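Local coordinates for calcium homeostasis modulator protein 5 (Homo sapiens, PDB 7D60) that oligomerizes into undecameric, cone-shaped assemblies that may act as large-pore channels, with gating and ion conductance probably regulated by membrane lipids, at residues Phe230-Tyr233 against Ala234-Ser238; Cys127-Ser130 against Gly131-Ser134. All coordinates share one frame; numbering follows the deposited sequence.

Contact 1: Phe230-Tyr233 against Ala234-Ser238; sequences FLDY and ANKLS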
loop_
_atom_site.group_PDB
_atom_site.type_symbol
_atom_site.label_atom_id
_atom_site.label_comp_id
_atom_site.label_asym_id
_atom_site.label_seq_id
_atom_site.Cartn_x
_atom_site.Cartn_y
_atom_site.Cartn_z
ATOM N N PHE A 230 -45.483 -15.687 -17.041
ATOM C CA PHE A 230 -45.069 -17.067 -17.269
ATOM C C PHE A 230 -44.427 -17.656 -16.027
ATOM O O PHE A 230 -44.657 -18.820 -15.694
ATOM C CB PHE A 230 -44.091 -17.142 -18.440
ATOM C CG PHE A 230 -44.735 -17.061 -19.785
ATOM C CD1 PHE A 230 -46.108 -17.062 -19.926
ATOM C CD2 PHE A 230 -43.956 -16.981 -20.920
ATOM C CE1 PHE A 230 -46.683 -16.987 -21.167
ATOM C CE2 PHE A 230 -44.531 -16.905 -22.159
ATOM C CZ PHE A 230 -45.895 -16.910 -22.282
ATOM N N LEU A 231 -43.637 -16.859 -15.321
ATOM C CA LEU A 231 -42.966 -17.301 -14.111
ATOM C C LEU A 231 -43.922 -17.446 -12.937
ATOM O O LEU A 231 -43.593 -18.125 -11.963
ATOM C CB LEU A 231 -41.854 -16.308 -13.781
ATOM C CG LEU A 231 -40.679 -16.619 -12.866
ATOM C CD1 LEU A 231 -39.451 -15.935 -13.414
ATOM C CD2 LEU A 231 -40.960 -16.142 -11.460
ATOM N N ASP A 232 -45.098 -16.832 -13.014
ATOM C CA ASP A 232 -46.085 -16.921 -11.949
ATOM C C ASP A 232 -47.055 -18.074 -12.166
ATOM O O ASP A 232 -47.461 -18.726 -11.203
ATOM C CB ASP A 232 -46.834 -15.592 -11.850
ATOM C CG ASP A 232 -47.993 -15.639 -10.895
ATOM O OD1 ASP A 232 -47.755 -15.776 -9.679
ATOM O OD2 ASP A 232 -49.146 -15.522 -11.358
ATOM N N TYR A 233 -47.433 -18.341 -13.414
ATOM C CA TYR A 233 -48.322 -19.451 -13.714
ATOM C C TYR A 233 -47.599 -20.784 -13.776
ATOM O O TYR A 233 -48.258 -21.824 -13.804
ATOM C CB TYR A 233 -49.034 -19.213 -15.041
ATOM C CG TYR A 233 -50.328 -18.467 -14.915
ATOM C CD1 TYR A 233 -51.542 -19.120 -15.053
ATOM C CD2 TYR A 233 -50.341 -17.104 -14.667
ATOM C CE1 TYR A 233 -52.729 -18.438 -14.942
ATOM C CE2 TYR A 233 -51.522 -16.413 -14.555
ATOM C CZ TYR A 233 -52.712 -17.084 -14.692
ATOM O OH TYR A 233 -53.894 -16.394 -14.580
ATOM N N ALA A 234 -46.269 -20.782 -13.814
ATOM C CA ALA A 234 -45.538 -22.041 -13.810
ATOM C C ALA A 234 -45.155 -22.464 -12.403
ATOM O O ALA A 234 -44.899 -23.647 -12.169
ATOM C CB ALA A 234 -44.295 -21.937 -14.687
ATOM N N ASN A 235 -45.108 -21.524 -11.459
ATOM C CA ASN A 235 -44.980 -21.890 -10.056
ATOM C C ASN A 235 -46.262 -22.488 -9.508
ATOM O O ASN A 235 -46.210 -23.393 -8.674
ATOM C CB ASN A 235 -44.595 -20.677 -9.219
ATOM C CG ASN A 235 -43.118 -20.593 -8.968
ATOM O OD1 ASN A 235 -42.462 -21.601 -8.734
ATOM N ND2 ASN A 235 -42.581 -19.383 -8.994
ATOM N N LYS A 236 -47.413 -22.000 -9.954
ATOM C CA LYS A 236 -48.680 -22.526 -9.483
ATOM C C LYS A 236 -49.024 -23.864 -10.109
ATOM O O LYS A 236 -49.775 -24.634 -9.508
ATOM C CB LYS A 236 -49.801 -21.531 -9.767
ATOM C CG LYS A 236 -49.845 -20.361 -8.809
ATOM C CD LYS A 236 -50.563 -19.178 -9.421
ATOM C CE LYS A 236 -51.979 -19.539 -9.822
ATOM N NZ LYS A 236 -52.560 -18.536 -10.752
ATOM N N LEU A 237 -48.504 -24.155 -11.294
ATOM C CA LEU A 237 -48.763 -25.431 -11.943
ATOM C C LEU A 237 -47.848 -26.531 -11.423
ATOM O O LEU A 237 -48.274 -27.680 -11.299
ATOM C CB LEU A 237 -48.607 -25.290 -13.457
ATOM C CG LEU A 237 -48.931 -26.504 -14.323
ATOM C CD1 LEU A 237 -50.325 -27.004 -14.028
ATOM C CD2 LEU A 237 -48.785 -26.165 -15.783
ATOM N N SER A 238 -46.598 -26.202 -11.101
ATOM C CA SER A 238 -45.692 -27.215 -10.579
ATOM C C SER A 238 -45.985 -27.544 -9.123
ATOM O O SER A 238 -45.706 -28.659 -8.681
ATOM C CB SER A 238 -44.245 -26.759 -10.741
ATOM O OG SER A 238 -43.876 -25.871 -9.712
#

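Contact 2: Cys127-Ser130 against Gly131-Ser134; sequences CAMS and GTRS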
loop_
_atom_site.group_PDB
_atom_site.type_symbol
_atom_site.label_atom_id
_atom_site.label_comp_id
_atom_site.label_asym_id
_atom_site.label_seq_id
_atom_site.Cartn_x
_atom_site.Cartn_y
_atom_site.Cartn_z
ATOM N N CYS A 127 -0.941 -11.274 -50.581
ATOM C CA CYS A 127 -0.721 -12.689 -50.861
ATOM C C CYS A 127 -1.602 -13.175 -52.007
ATOM O O CYS A 127 -1.156 -13.966 -52.841
ATOM C CB CYS A 127 -0.971 -13.505 -49.592
ATOM S SG CYS A 127 -0.421 -15.233 -49.598
ATOM N N ALA A 128 -2.842 -12.698 -52.086
ATOM C CA ALA A 128 -3.769 -13.221 -53.081
ATOM C C ALA A 128 -3.560 -12.602 -54.459
ATOM O O ALA A 128 -3.745 -13.278 -55.474
ATOM C CB ALA A 128 -5.208 -13.008 -52.621
ATOM N N MET A 129 -3.191 -11.322 -54.525
ATOM C CA MET A 129 -2.968 -10.658 -55.805
ATOM C C MET A 129 -1.644 -11.053 -56.449
ATOM O O MET A 129 -1.484 -10.862 -57.659
ATOM C CB MET A 129 -3.038 -9.136 -55.616
ATOM C CG MET A 129 -3.256 -8.302 -56.872
ATOM S SD MET A 129 -4.362 -9.032 -58.085
ATOM C CE MET A 129 -5.956 -8.604 -57.404
ATOM N N SER A 130 -0.709 -11.618 -55.679
ATOM C CA SER A 130 0.570 -12.048 -56.233
ATOM C C SER A 130 0.400 -13.200 -57.215
ATOM O O SER A 130 1.011 -13.205 -58.288
ATOM C CB SER A 130 1.515 -12.456 -55.110
ATOM O OG SER A 130 1.599 -11.449 -54.128
ATOM N N GLY A 131 -0.424 -14.180 -56.873
ATOM C CA GLY A 131 -0.620 -15.310 -57.755
ATOM C C GLY A 131 -1.802 -15.167 -58.684
ATOM O O GLY A 131 -2.639 -16.070 -58.755
ATOM N N THR A 132 -1.882 -14.062 -59.424
ATOM C CA THR A 132 -3.093 -13.795 -60.194
ATOM C C THR A 132 -3.131 -14.549 -61.525
ATOM O O THR A 132 -4.178 -15.107 -61.872
ATOM C CB THR A 132 -3.281 -12.283 -60.383
ATOM O OG1 THR A 132 -4.400 -12.037 -61.244
ATOM C CG2 THR A 132 -2.035 -11.585 -60.905
ATOM N N ARG A 133 -2.011 -14.583 -62.266
ATOM C CA ARG A 133 -1.854 -15.327 -63.528
ATOM C C ARG A 133 -2.895 -14.949 -64.583
ATOM O O ARG A 133 -3.417 -15.800 -65.302
ATOM C CB ARG A 133 -1.864 -16.842 -63.291
ATOM C CG ARG A 133 -0.633 -17.391 -62.605
ATOM C CD ARG A 133 0.597 -17.228 -63.472
ATOM N NE ARG A 133 1.434 -16.127 -63.011
ATOM C CZ ARG A 133 2.361 -15.529 -63.749
ATOM N NH1 ARG A 133 2.573 -15.918 -64.998
ATOM N NH2 ARG A 133 3.070 -14.536 -63.236
ATOM N N SER A 134 -3.195 -13.660 -64.678
ATOM C CA SER A 134 -4.188 -13.172 -65.622
ATOM C C SER A 134 -3.526 -12.280 -66.664
ATOM O O SER A 134 -2.473 -11.687 -66.421
ATOM C CB SER A 134 -5.305 -12.409 -64.902
ATOM O OG SER A 134 -6.102 -11.688 -65.821
#

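Contact 1: Phe230-Tyr233 against Ala234-Ser238
Phe-230 and Ala-234 meet through their backbones one turn apart on the cytoplasmic helix 209-246, and the stretch from Phe-230 to Ser-238 illustrates i to i+4 alpha-helical pairing with an i to i+3 cation-pi contact laid over it. The carbonyl O of Phe-230 accepts a weak bond from Ala-234 N at 3.2 Å, and the methyl CB of Ala-234 lies against the same oxygen. At Leu-231 the carbonyl O has Asn-235 ND2 3.4 Å away. Lys-221 of a neighbouring subunit donates a hydrogen bond to this oxygen through its NZ. Asp-232 offers its carbonyl O to the aliphatic part of Lys-236, whose CD passes at 3.6 Å. Its carboxylate OD2 stands 4.6 Å from Lys-236 NZ, too far for a salt bridge but near enough that the opposite charges would probably attract. Tyr-233 takes part through both its backbone and its ring. Its O receives a weak bond from Leu-237 N at 3.4 Å, while its ring meets Phe-246 of another neighbouring subunit. The side chain of Lys-236 runs beside the tyrosine in the same direction, and a bend at chi3 (58°) folds its end over one face. There NZ sits 4.2 Å from the ring centroid and 13° off the normal, above the CE1-CZ side of the ring.

Contact 2: Cys127-Ser130 against Gly131-Ser134
Where Ser-130 passes into Gly-131 and Thr-132, the chain leaves helix 123-130 through an inverse gamma turn centred on Gly-131 (phi -94°, psi 53°). Thr-132 N spans this turn to Ser-130 O at 3.2 Å, a weak bond with an N-H...O angle of 135°. The example shows how a chain can change course within a single residue on leaving a helix: Gly-131 N lies 4.1 Å from Cys-127 O and 3.7 Å from Ala-128 O, hydrogen-bonded to neither, and Thr-132 N is 4.4 Å from Ala-128 O.

Met-129 and Thr-132 carry the side-chain part of the contact, crossing at an angle to one another. With OG1 placed anti to its own N, Thr-132 has its methyl CG2 between the N and the carbonyl carbon, and this methyl abuts Met-129 O at 3.4 Å. The thioether comes to the same residue by another route: the methionine chain bends at chi2 and chi3, and its SD rests 4.1 Å from Thr-132 CB, a van der Waals contact. Ser-130 turns its hydroxyl back along the helix, where OG is hydrogen-bonded to the carbonyl of Glu-126, one turn earlier.

Around this extracellular end of S3 the contact has two sets of neighbours. Cys-127 is joined by a disulfide to Cys-41 and packs with Ser-130 against Asn-47 at the start of helix 47-68. Met-129 and Thr-132 both touch Leu-137, and beyond it Met-129 meets Ile-141 and Thr-132 meets Leu-138, so the turn sits between helix 47-68 and the short helix 138-141.

Followed from the N terminus, the chain reaches contact 2 first, at the extracellular end of S3, and contact 1 only after passing back through helix 168-203 into the cytoplasmic helix 209-246. The two lie in series, neither nested nor crossed, with centres 64 Å apart on opposite sides of the chain's centre. Each is local: contact 2 closes a tight turn out of a helix, whereas contact 1 closes successive turns within one. Their surroundings differ too. Residues 127-134 are touched by no other protein chain and join the end of S3 to the start of helix 47-68, to Cys-41 by the disulfide, and to helix 138-141, while residues 230-238 lie between two other subunits of the undecamer.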